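Local coordinates for phosphoribosylaminoimidazole carboxylase (Bombyx mori, PDB 4JA0) that catalyses two steps of purine biosynthesis, carboxylating aminoimidazole ribonucleotide and joining the carboxylated product to aspartate to make SAICAR, at the interface of chains A and B. Numbering follows the deposited sequence. Chains: chain A/B, Phosphoribosylaminoimidazole carboxylase.

The interface of chains A and B. Residues chain A 338-339, 369, 372; chain B 304-305, 333.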
ATOM      1  N   PRO A 338     -20.837  -7.760   8.338  1.00  7.67           N
ATOM      2  CA  PRO A 338     -20.849  -9.126   7.799  1.00  5.66           C
ATOM      3  C   PRO A 338     -21.620 -10.107   8.631  1.00  5.04           C
ATOM      4  O   PRO A 338     -22.215 -11.016   8.056  1.00  7.99           O
ATOM      5  CB  PRO A 338     -19.372  -9.501   7.773  1.00  7.75           C
ATOM      6  CG  PRO A 338     -18.690  -8.184   7.498  1.00  5.30           C
ATOM      7  CD  PRO A 338     -19.476  -7.187   8.324  1.00  6.63           C
ATOM      8  N   VAL A 339     -21.636  -9.937   9.946  1.00  4.98           N
ATOM      9  CA  VAL A 339     -22.415 -10.848  10.782  1.00  5.80           C
ATOM     10  C   VAL A 339     -23.923 -10.607  10.594  1.00  3.50           C
ATOM     11  O   VAL A 339     -24.682 -11.565  10.464  1.00  4.49           O
ATOM     12  CB  VAL A 339     -21.945 -10.815  12.271  1.00 11.00           C
ATOM     13  CG1 VAL A 339     -23.034 -11.280  13.224  1.00  1.43           C
ATOM     14  CG2 VAL A 339     -20.708 -11.690  12.424  1.00  8.86           C
ATOM     15  N   PRO A 369     -17.079 -13.116   3.238  1.00 17.10           N
ATOM     16  CA  PRO A 369     -17.145 -14.522   2.810  1.00  8.72           C
ATOM     17  C   PRO A 369     -18.236 -14.763   1.770  1.00  7.12           C
ATOM     18  O   PRO A 369     -19.174 -13.965   1.609  1.00  4.69           O
ATOM     19  CB  PRO A 369     -17.458 -15.268   4.102  1.00  8.95           C
ATOM     20  CG  PRO A 369     -17.905 -14.202   5.075  1.00 22.12           C
ATOM     21  CD  PRO A 369     -17.193 -12.969   4.697  1.00  9.74           C
ATOM     22  N   LEU A 372     -22.526 -13.689   1.194  1.00  5.48           N
ATOM     23  CA  LEU A 372     -23.001 -12.541   1.962  1.00  5.92           C
ATOM     24  C   LEU A 372     -23.162 -11.341   1.037  1.00  6.05           C
ATOM     25  O   LEU A 372     -22.282 -11.065   0.234  1.00 16.96           O
ATOM     26  CB  LEU A 372     -22.042 -12.192   3.082  1.00  8.34           C
ATOM     27  CG  LEU A 372     -21.827 -13.239   4.160  1.00  5.79           C
ATOM     28  CD1 LEU A 372     -21.318 -12.517   5.378  1.00 10.27           C
ATOM     29  CD2 LEU A 372     -23.099 -13.991   4.457  1.00  4.42           C
TER
ATOM     30  N   HIS B 304     -20.188 -16.099  10.404  1.00  8.23           N
ATOM     31  CA  HIS B 304     -21.124 -15.289   9.622  1.00  5.94           C
ATOM     32  C   HIS B 304     -22.339 -16.105   9.199  1.00  6.56           C
ATOM     33  O   HIS B 304     -23.484 -15.660   9.314  1.00  3.07           O
ATOM     34  CB  HIS B 304     -20.461 -14.791   8.349  1.00  2.30           C
ATOM     35  CG  HIS B 304     -19.136 -14.147   8.566  1.00  8.83           C
ATOM     36  ND1 HIS B 304     -19.002 -12.836   8.972  1.00 18.60           N
ATOM     37  CD2 HIS B 304     -17.879 -14.620   8.399  1.00  8.17           C
ATOM     38  CE1 HIS B 304     -17.717 -12.532   9.057  1.00 11.42           C
ATOM     39  NE2 HIS B 304     -17.017 -13.595   8.713  1.00 12.63           N
ATOM     40  N   LYS B 305     -22.062 -17.290   8.663  1.00  5.18           N
ATOM     41  CA  LYS B 305     -23.086 -18.149   8.093  1.00  2.80           C
ATOM     42  C   LYS B 305     -23.678 -19.129   9.124  1.00  8.02           C
ATOM     43  O   LYS B 305     -24.725 -19.744   8.890  1.00 21.04           O
ATOM     44  CB  LYS B 305     -22.524 -18.872   6.870  1.00  5.97           C
ATOM     45  CG  LYS B 305     -21.902 -17.906   5.863  1.00  4.12           C
ATOM     46  CD  LYS B 305     -21.609 -18.541   4.503  1.00  7.49           C
ATOM     47  CE  LYS B 305     -20.987 -19.935   4.614  1.00 14.10           C
ATOM     48  NZ  LYS B 305     -20.668 -20.532   3.260  1.00 19.80           N
ATOM     49  N   SER B 333     -12.101 -11.532   4.999  1.00  4.76           N
ATOM     50  CA  SER B 333     -12.324 -10.813   6.244  1.00  5.50           C
ATOM     51  C   SER B 333     -12.602 -11.810   7.358  1.00  6.37           C
ATOM     52  O   SER B 333     -13.670 -12.459   7.409  1.00  8.25           O
ATOM     53  CB  SER B 333     -13.468  -9.805   6.119  1.00  2.81           C
ATOM     54  OG  SER B 333     -13.690  -9.138   7.349  1.00  4.44           O
TER
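The imidazole nitrogen ND1 of B:His304 lies between two aliphatic groups of chain A. CB of A:Pro338 is 3.6 Å from ND1, displaced to the side of the ring plane that A:Pro369 covers. From the opposite side of the ring plane comes the A:Val339 methyl CG2, 4.0 Å from the same ND1. A:Pro369 supplies the face contact: its CG stands 3.7 Å from the ring centroid, a CH–pi contact shifted toward the rim, as the 3.4 Å separation of CG from CD2 of B:His304 confirms. Two torsions explain this pose: CG of B:His304 is anti to the carbonyl carbon (chi1 -50°), and chi2 of -81° turns the ring so that one face meets the proline. On that same side, the A:Leu372 methyl CD1 covers the root of the side chain, 3.8 Å from CB of B:His304. The histidine accordingly has 71 Å² hidden by the partner, against 39 Å² for A:Pro369. Truncating B:His304 to an alanine would probably leave A:Pro369 CG without its ring face and open a gap between A:Pro338 and A:Pro369. At the margins, CG of B:Lys305 passes 4.3 Å from the A:Leu372 methyl CD2, and the backbone O of B:Ser333 stays 4.5 Å from CD of A:Pro369, so both are peripheral. B:His304 and B:Lys305 belong to the Ser-Ala-His-Lys motif of AIR carboxylases, whose histidine is an active-site residue, so the packing may also help place catalytic groups. Within the carboxylase region, the motif lies in the loop between strand 296-300 and helix 307-317 of chain B; it meets the start of helix 336-343 and the loop preceding strand 375-376 of chain A, and the two-fold repeats the contact with chains exchanged.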